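Branched-chain alpha-ketoacid decarboxylase (Lactococcus lactis, PDB 2VBF) probably decarboxylates branched-chain and aromatic alpha-keto acids to aldehydes, using thiamine diphosphate and one magnesium ion per subunit. Local coordinates at residues A[50-53]-A[54-57]; A[287-290]-A[291-295]; A[331-335]-A[336-340]; A[496-500]-A[501-505]. One frame throughout, in Å; residues are numbered along the deposited sequence. Where two conformers were deposited one is given.

Interaction 1: A[50-53]-A[54-57]; sequences YNLQ and FLDQ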
# COMPACT_ATOMS: atom_id res chain seq x y z
N TYR A 50 3.27 -10.27 -15.70
CA TYR A 50 4.01 -11.40 -15.13
C TYR A 50 3.11 -12.46 -14.48
O TYR A 50 3.62 -13.48 -13.98
CB TYR A 50 5.03 -10.89 -14.09
CG TYR A 50 6.07 -9.90 -14.60
CD1 TYR A 50 6.64 -10.04 -15.86
CD2 TYR A 50 6.50 -8.83 -13.80
CE1 TYR A 50 7.61 -9.15 -16.31
CE2 TYR A 50 7.44 -7.93 -14.26
CZ TYR A 50 8.00 -8.10 -15.51
OH TYR A 50 8.97 -7.21 -15.95
N ASN A 51 1.79 -12.26 -14.45
CA ASN A 51 0.90 -13.30 -13.92
C ASN A 51 -0.32 -13.68 -14.77
O ASN A 51 -1.16 -14.45 -14.31
CB ASN A 51 0.50 -12.99 -12.47
CG ASN A 51 -0.44 -11.81 -12.34
OD1 ASN A 51 -1.23 -11.53 -13.24
ND2 ASN A 51 -0.40 -11.14 -11.18
N LEU A 52 -0.42 -13.16 -15.99
CA LEU A 52 -1.64 -13.33 -16.79
C LEU A 52 -1.86 -14.78 -17.22
O LEU A 52 -2.99 -15.24 -17.22
CB LEU A 52 -1.65 -12.40 -18.00
CG LEU A 52 -1.65 -10.90 -17.69
CD1 LEU A 52 -1.70 -10.09 -18.98
CD2 LEU A 52 -2.78 -10.47 -16.75
N GLN A 53 -0.79 -15.49 -17.57
CA GLN A 53 -0.90 -16.88 -18.01
C GLN A 53 -1.42 -17.76 -16.85
O GLN A 53 -2.29 -18.61 -17.04
CB GLN A 53 0.45 -17.39 -18.54
CG GLN A 53 0.89 -16.83 -19.92
CD GLN A 53 1.34 -15.38 -19.88
OE1 GLN A 53 0.67 -14.53 -19.30
NE2 GLN A 53 2.49 -15.09 -20.49
N PHE A 54 -0.88 -17.55 -15.65
CA PHE A 54 -1.37 -18.26 -14.47
C PHE A 54 -2.81 -17.86 -14.18
O PHE A 54 -3.63 -18.69 -13.81
CB PHE A 54 -0.46 -18.00 -13.27
CG PHE A 54 -0.92 -18.66 -11.99
CD1 PHE A 54 -1.07 -20.04 -11.91
CD2 PHE A 54 -1.20 -17.90 -10.86
CE1 PHE A 54 -1.50 -20.64 -10.75
CE2 PHE A 54 -1.63 -18.50 -9.70
CZ PHE A 54 -1.78 -19.87 -9.63
N LEU A 55 -3.14 -16.57 -14.35
CA LEU A 55 -4.52 -16.10 -14.20
C LEU A 55 -5.49 -16.88 -15.09
O LEU A 55 -6.58 -17.27 -14.63
CB LEU A 55 -4.66 -14.59 -14.46
CG LEU A 55 -4.88 -13.74 -13.22
CD1 LEU A 55 -4.80 -12.25 -13.58
CD2 LEU A 55 -6.19 -14.08 -12.55
N ASP A 56 -5.10 -17.15 -16.33
CA ASP A 56 -5.93 -17.93 -17.24
C ASP A 56 -6.30 -19.26 -16.59
O ASP A 56 -7.42 -19.72 -16.71
CB ASP A 56 -5.21 -18.22 -18.56
CG ASP A 56 -5.03 -16.99 -19.42
OD1 ASP A 56 -5.81 -16.02 -19.30
OD2 ASP A 56 -4.09 -17.01 -20.25
N GLN A 57 -5.33 -19.86 -15.89
CA GLN A 57 -5.55 -21.15 -15.23
C GLN A 57 -6.54 -21.05 -14.09
O GLN A 57 -7.35 -21.97 -13.88
CB GLN A 57 -4.22 -21.75 -14.74
CG GLN A 57 -3.23 -21.96 -15.88
CD GLN A 57 -1.91 -22.53 -15.43
OE1 GLN A 57 -1.15 -21.87 -14.71
NE2 GLN A 57 -1.59 -23.74 -15.88
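The first turn of helix 52-60 is built where N51 and L52 meet L55 and D56. The backbone N of L55 donates to O of N51 at 2.9 Å, and N of D56 follows to O of L52 at 3.0 Å. The next bond of the series, from N of Q57 to O of Q53, is stretched to 3.5 Å and weak.

N51 occupies the N-cap position, yet its side chain does not cap the helix. Its chi1 of 70° sets CG between the backbone N and the carbonyl carbon, a position from which the amide lies alongside L55, and OD1 rests 3.7 Å from CD1 of L55. The same OD1 accepts a hydrogen bond from N of G48, a residue of the thiamine diphosphate pocket, which ties the helix start to the preceding loop. In the N-terminal cofactor-binding domain this helix is the crossover of a beta-alpha-beta unit, linking the parallel strands 42-45 and 65-68. L52 and L55 approach each other obliquely, CD2 of L52 lying 4.2 Å from CD1 of L55, and L55 also packs on L92 of strand 89-94.

F54 turns its ring away from the 50-53 segment, toward L31 and L32 of helix 27-37. The carboxylate of D56 lies back over the first turn, its CG 3.5 Å from O of L52. Its oxygens are gripped by the second subunit: OD2 by H489, and OD1 by both Y495 and Q493 of that subunit.

Interaction 2: A[287-290]-A[291-295]; sequences ISLK and NFVES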
# COMPACT_ATOMS: atom_id res chain seq x y z
N ILE A 287 -15.55 -4.76 36.46
CA ILE A 287 -15.01 -5.08 37.78
C ILE A 287 -15.22 -6.55 38.23
O ILE A 287 -14.27 -7.21 38.67
CB ILE A 287 -15.50 -4.06 38.87
CG1 ILE A 287 -14.76 -4.24 40.19
CG2 ILE A 287 -17.02 -4.13 39.05
CD1 ILE A 287 -13.31 -3.88 40.10
N SER A 288 -16.44 -7.08 38.09
CA SER A 288 -16.66 -8.48 38.49
C SER A 288 -15.83 -9.45 37.65
O SER A 288 -15.30 -10.42 38.18
CB SER A 288 -18.14 -8.87 38.46
OG SER A 288 -18.63 -9.00 37.14
N LEU A 289 -15.70 -9.18 36.35
CA LEU A 289 -14.85 -10.00 35.48
C LEU A 289 -13.38 -9.95 35.90
O LEU A 289 -12.73 -10.98 36.05
CB LEU A 289 -15.01 -9.55 34.01
CG LEU A 289 -14.32 -10.44 32.98
CD1 LEU A 289 -15.03 -10.38 31.63
CD2 LEU A 289 -12.87 -10.05 32.83
N LYS A 290 -12.87 -8.74 36.08
CA LYS A 290 -11.52 -8.50 36.55
C LYS A 290 -11.22 -9.28 37.83
O LYS A 290 -10.25 -10.02 37.92
CB LYS A 290 -11.33 -7.02 36.82
CG LYS A 290 -9.90 -6.62 37.03
CD LYS A 290 -9.74 -5.12 36.84
CE LYS A 290 -9.86 -4.33 38.13
NZ LYS A 290 -10.66 -4.98 39.19
N ASN A 291 -12.09 -9.14 38.82
CA ASN A 291 -11.92 -9.84 40.08
C ASN A 291 -11.91 -11.36 39.95
O ASN A 291 -11.15 -12.04 40.64
CB ASN A 291 -13.01 -9.42 41.06
CG ASN A 291 -12.89 -7.97 41.51
OD1 ASN A 291 -11.84 -7.34 41.37
ND2 ASN A 291 -13.98 -7.44 42.05
N PHE A 292 -12.76 -11.89 39.07
CA PHE A 292 -12.89 -13.32 38.87
C PHE A 292 -11.60 -13.86 38.26
O PHE A 292 -10.97 -14.79 38.80
CB PHE A 292 -14.09 -13.64 37.96
CG PHE A 292 -14.48 -15.10 37.96
CD1 PHE A 292 -15.60 -15.53 38.65
CD2 PHE A 292 -13.73 -16.04 37.25
CE1 PHE A 292 -15.96 -16.87 38.66
CE2 PHE A 292 -14.07 -17.38 37.27
CZ PHE A 292 -15.20 -17.80 37.97
N VAL A 293 -11.21 -13.28 37.13
CA VAL A 293 -10.01 -13.73 36.42
C VAL A 293 -8.77 -13.66 37.30
O VAL A 293 -7.99 -14.61 37.34
CB VAL A 293 -9.75 -12.90 35.14
CG1 VAL A 293 -8.41 -13.33 34.48
CG2 VAL A 293 -10.91 -13.06 34.17
N GLU A 294 -8.61 -12.56 38.02
CA GLU A 294 -7.40 -12.30 38.81
C GLU A 294 -7.38 -13.00 40.18
O GLU A 294 -6.35 -13.00 40.87
CB GLU A 294 -7.21 -10.78 38.97
CG GLU A 294 -7.04 -10.09 37.60
CD GLU A 294 -6.87 -8.59 37.67
OE1 GLU A 294 -6.95 -8.01 38.79
OE2 GLU A 294 -6.65 -7.98 36.60
N SER A 295 -8.51 -13.60 40.57
CA SER A 295 -8.58 -14.45 41.77
C SER A 295 -8.64 -15.96 41.46
O SER A 295 -8.62 -16.80 42.39
CB SER A 295 -9.78 -14.05 42.64
OG SER A 295 -11.01 -14.37 42.02
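Four successive backbone bonds join 287-290 to 291-295. N of N291 reaches O of I287 at 2.9 Å, N of V293 reaches O of L289 at 3.0 Å with a nearly straight N-H...O angle of 177°, and the bonds from F292 to S288 and from E294 to K290 complete the set. At the far end OG of S295 turns back to donate to O of N291 at 2.7 Å, and it has a second partner in NZ of K230.

Among the side chains, E294 comes back over K290. Its chain is extended beyond CG, which lays the carboxylate against the aliphatic part of the lysine, with OE2 3.5 Å from CG of K290. OE2 also bonds to OH of Y280. The K290 chain bends at chi3 and chi4, and its NZ stays 4.8 Å from OE1 of E294. I287 crosses N291, its CG1 3.8 Å from ND2.

The inner face is apolar. L289 and V293 point the same way and meet through CD2 and CG2 at 3.8 Å; L289 and F292 both lie on L277 of strand 276-279, so this face seats the helix on the central-domain sheet. The ring of F292 receives a cation-pi contact from K230.

The helix is thus amphipathic: the CG methylene of K290 meets the carboxylate of E294, without a salt bridge, and any attraction between their charges would act at longer range.

Interaction 3: A[331-335]-A[336-340]; sequences GIIFN and KVVED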
# COMPACT_ATOMS: atom_id res chain seq x y z
N GLY A 331 4.94 -23.50 25.14
CA GLY A 331 4.02 -23.64 26.26
C GLY A 331 4.79 -23.31 27.53
O GLY A 331 6.02 -23.43 27.55
N ILE A 332 4.08 -22.87 28.56
CA ILE A 332 4.68 -22.59 29.87
C ILE A 332 3.81 -23.31 30.89
O ILE A 332 2.65 -22.93 31.10
CB ILE A 332 4.74 -21.09 30.22
CG1 ILE A 332 5.24 -20.23 29.05
CG2 ILE A 332 5.64 -20.86 31.45
CD1 ILE A 332 6.67 -20.36 28.76
N ILE A 333 4.37 -24.36 31.50
CA ILE A 333 3.64 -25.22 32.44
C ILE A 333 4.13 -24.84 33.83
O ILE A 333 5.19 -25.30 34.27
CB ILE A 333 3.90 -26.72 32.20
CG1 ILE A 333 3.70 -27.09 30.73
CG2 ILE A 333 2.99 -27.57 33.07
CD1 ILE A 333 4.89 -26.80 29.88
N PHE A 334 3.38 -23.99 34.52
CA PHE A 334 3.79 -23.50 35.83
C PHE A 334 5.26 -23.09 35.81
O PHE A 334 6.08 -23.59 36.59
CB PHE A 334 3.50 -24.56 36.90
CG PHE A 334 2.07 -25.00 36.94
CD1 PHE A 334 1.07 -24.08 37.22
CD2 PHE A 334 1.71 -26.31 36.68
CE1 PHE A 334 -0.27 -24.46 37.25
CE2 PHE A 334 0.38 -26.70 36.71
CZ PHE A 334 -0.61 -25.77 36.99
N ASN A 335 5.59 -22.20 34.86
CA ASN A 335 6.92 -21.59 34.70
C ASN A 335 7.95 -22.42 33.95
O ASN A 335 9.00 -21.88 33.61
CB ASN A 335 7.55 -21.18 36.04
CG ASN A 335 6.68 -20.24 36.83
OD1 ASN A 335 6.28 -19.18 36.33
ND2 ASN A 335 6.36 -20.61 38.07
N LYS A 336 7.66 -23.69 33.67
CA LYS A 336 8.57 -24.53 32.90
C LYS A 336 8.26 -24.34 31.42
O LYS A 336 7.18 -24.70 30.96
CB LYS A 336 8.40 -26.00 33.28
CG LYS A 336 9.40 -26.95 32.58
CD LYS A 336 8.79 -28.33 32.33
CE LYS A 336 9.73 -29.21 31.51
NZ LYS A 336 9.02 -30.32 30.83
N VAL A 337 9.22 -23.78 30.67
CA VAL A 337 9.03 -23.55 29.24
C VAL A 337 9.23 -24.85 28.49
O VAL A 337 10.19 -25.59 28.73
CB VAL A 337 10.01 -22.49 28.69
CG1 VAL A 337 9.81 -22.31 27.18
CG2 VAL A 337 9.85 -21.17 29.40
N VAL A 338 8.30 -25.15 27.58
CA VAL A 338 8.40 -26.31 26.70
C VAL A 338 8.17 -25.88 25.26
O VAL A 338 7.42 -24.93 25.00
CB VAL A 338 7.39 -27.42 27.09
CG1 VAL A 338 7.65 -27.90 28.50
CG2 VAL A 338 5.96 -26.92 26.96
N GLU A 339 8.83 -26.56 24.33
CA GLU A 339 8.66 -26.29 22.90
C GLU A 339 8.29 -27.53 22.08
O GLU A 339 7.79 -27.41 20.96
CB GLU A 339 9.94 -25.65 22.35
CG GLU A 339 10.32 -24.31 22.99
CD GLU A 339 11.52 -23.63 22.32
OE1 GLU A 339 12.19 -24.27 21.48
OE2 GLU A 339 11.80 -22.46 22.64
N ASP A 340 8.50 -28.72 22.64
CA ASP A 340 8.35 -29.98 21.90
C ASP A 340 6.92 -30.53 21.89
O ASP A 340 6.65 -31.64 22.33
CB ASP A 340 9.35 -31.04 22.42
CG ASP A 340 9.15 -31.38 23.90
OD1 ASP A 340 8.73 -30.49 24.69
OD2 ASP A 340 9.43 -32.54 24.29
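G331 pairs with V338 and I333 with K336 in a tight antiparallel hairpin at the edge of the mixed central-domain sheet. Backbone bonds carry the ladder. G331 and V338 exchange two, each 2.9 Å long: N of G331 to O of V338, and N of V338 to O of G331. Nearer the turn, N of I333 reaches O of K336 at 2.9 Å. The return bond from N of K336 to O of I333, at 3.0 Å, closes the type I' turn; its donor stands 64° out of the carbonyl plane, away from the lone pairs.

Between these bonds, I332 and V337, the non-hydrogen-bonded pair, make weaker CA-H...O contacts, CA of V337 to O of G331 at 3.5 Å and CA of I332 to O of K336.

Apolar contacts follow. I332 and V337 run side by side, CD1 of I332 pressing tightly on CG2 of V337 at 3.3 Å. I333 and V338 share the face turned toward helix 212-227; V338 touches I217 there, and I333 touches K220.

Strand 331-333 also bonds to strand 323-326 through I332 and S325, so main-chain bonding attaches the outer strand 336-338 to the sheet, with I332 and V337 adding apolar contact on one face.

Interaction 4: A[496-500]-A[501-505]; sequences NDIPM and WNYSK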
# COMPACT_ATOMS: atom_id res chain seq x y z
N ASN A 496 -5.57 16.02 12.65
CA ASN A 496 -6.61 15.05 13.01
C ASN A 496 -7.89 15.27 12.20
O ASN A 496 -8.84 14.49 12.28
CB ASN A 496 -6.86 15.06 14.52
CG ASN A 496 -5.80 14.27 15.27
OD1 ASN A 496 -5.22 13.32 14.73
ND2 ASN A 496 -5.52 14.66 16.52
N ASP A 497 -7.88 16.34 11.41
CA ASP A 497 -8.94 16.61 10.44
C ASP A 497 -8.68 15.88 9.13
O ASP A 497 -7.52 15.71 8.72
CB ASP A 497 -9.04 18.12 10.16
CG ASP A 497 -9.52 18.92 11.34
OD1 ASP A 497 -10.50 18.48 12.00
OD2 ASP A 497 -8.95 20.00 11.59
N ILE A 498 -9.75 15.46 8.46
CA ILE A 498 -9.69 14.88 7.12
C ILE A 498 -10.71 15.57 6.21
O ILE A 498 -11.68 16.17 6.70
CB ILE A 498 -9.98 13.36 7.14
CG1 ILE A 498 -11.45 13.08 7.52
CG2 ILE A 498 -9.01 12.67 8.09
CD1 ILE A 498 -11.78 11.60 7.79
N PRO A 499 -10.50 15.50 4.89
CA PRO A 499 -11.52 16.04 3.98
C PRO A 499 -12.84 15.28 4.14
O PRO A 499 -12.83 14.05 4.18
CB PRO A 499 -10.89 15.82 2.59
CG PRO A 499 -9.43 15.63 2.85
CD PRO A 499 -9.36 14.94 4.15
N MET A 500 -13.97 15.97 4.31
CA MET A 500 -15.23 15.25 4.49
C MET A 500 -15.85 14.88 3.14
O MET A 500 -16.24 15.75 2.34
CB MET A 500 -16.26 16.00 5.36
CG MET A 500 -17.45 15.07 5.80
SD MET A 500 -18.66 15.90 6.84
CE MET A 500 -17.69 16.02 8.34
N TRP A 501 -15.93 13.59 2.90
CA TRP A 501 -16.66 13.08 1.75
C TRP A 501 -18.15 12.97 2.07
O TRP A 501 -18.55 12.97 3.24
CB TRP A 501 -16.15 11.70 1.36
CG TRP A 501 -14.69 11.60 1.09
CD1 TRP A 501 -13.80 12.61 0.97
CD2 TRP A 501 -13.97 10.39 0.89
NE1 TRP A 501 -12.54 12.11 0.71
CE2 TRP A 501 -12.62 10.74 0.66
CE3 TRP A 501 -14.32 9.04 0.90
CZ2 TRP A 501 -11.62 9.78 0.43
CZ3 TRP A 501 -13.33 8.09 0.66
CH2 TRP A 501 -12.00 8.47 0.43
N ASN A 502 -18.96 12.86 1.02
CA ASN A 502 -20.37 12.50 1.15
C ASN A 502 -20.49 10.98 1.16
O ASN A 502 -20.80 10.37 0.14
CB ASN A 502 -21.18 13.13 0.01
CG ASN A 502 -21.10 14.65 0.02
OD1 ASN A 502 -21.38 15.28 1.04
ND2 ASN A 502 -20.68 15.23 -1.09
N TYR A 503 -20.24 10.40 2.33
CA TYR A 503 -20.05 8.94 2.47
C TYR A 503 -21.26 8.15 1.96
O TYR A 503 -21.09 7.14 1.32
CB TYR A 503 -19.71 8.57 3.92
CG TYR A 503 -18.44 9.27 4.37
CD1 TYR A 503 -17.20 8.88 3.87
CD2 TYR A 503 -18.49 10.34 5.25
CE1 TYR A 503 -16.03 9.55 4.24
CE2 TYR A 503 -17.34 11.01 5.62
CZ TYR A 503 -16.10 10.61 5.11
OH TYR A 503 -14.97 11.30 5.47
N SER A 504 -22.47 8.64 2.23
CA SER A 504 -23.68 7.91 1.83
C SER A 504 -23.85 7.79 0.31
O SER A 504 -24.56 6.90 -0.18
CB SER A 504 -24.92 8.54 2.47
OG SER A 504 -25.25 9.76 1.83
N LYS A 505 -23.19 8.68 -0.44
CA LYS A 505 -23.29 8.72 -1.89
C LYS A 505 -22.21 7.89 -2.61
O LYS A 505 -22.22 7.79 -3.84
CB LYS A 505 -23.23 10.17 -2.37
CG LYS A 505 -24.28 11.09 -1.76
CD LYS A 505 -25.70 10.57 -1.91
CE LYS A 505 -26.70 11.51 -1.24
NZ LYS A 505 -28.11 11.05 -1.40
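I498 and P499 meet Y503 within the loop that runs from helix 483-488 to helix 506-509. The chi1 of I498 (68°) swings CG1 into the cleft between its two backbone neighbours and carries CD1 toward Y503, where it ends 4.0 Å from OH of that tyrosine. The two side chains slant across one another, and I498 also rests on D452 and Q456 of helix 452-458.

P499 contributes mainly its carbonyl. Its O lies 3.7 Å from OH of Y503 and 3.6 Å from CD1 of W501, approaching the indole obliquely. Both P499 O and Y503 OH are hydrogen-bonded to NE2 of Q456, so one glutamine amide gathers the loop carbonyl and the phenol. In the C-terminal cofactor-binding domain this places the loop against the magnesium site: the side chain of I498 is about 5 Å from thiamine diphosphate and about 6 Å from the magnesium ion, and Y503 packs on D452, a ligand of that metal.

M500 sends CG away from its own backbone N (chi1 -167°), which brings that methylene 4.1 Å from CE2 of Y503, again at an oblique approach, and 3.5 Å from O of W501. That same O of W501 covers one face of the Y503 ring, 3.2 Å above its plane and offset toward the rim. Beyond CG the chain bends at chi3, and M500 touches D480 and N478. The indole of W501, flanked by P499, also reaches the dimer interface, where it meets the ring of F510 of the second subunit, the planes inclined by about 35°.

Overall arrangement
The four contacts are local and follow one another along the chain without touching. Interactions 2 and 3 share the central domain, their centres about 25 Å apart, and lie away from the annotated sites. Interaction 1 belongs to the N-terminal cofactor-binding domain and interaction 4 to the C-terminal one, with about 38 Å between their centres. Each nevertheless lies near a bound thiamine diphosphate: L52 at about 7 Å and I498 at about 5 Å, measured from the side chains. Both also touch the second subunit. Residues H489, Q493 and Y495, which receive D56 there, come just before 496-500 in sequence, so the segment leading into interaction 4 on one chain meets interaction 1 on the other.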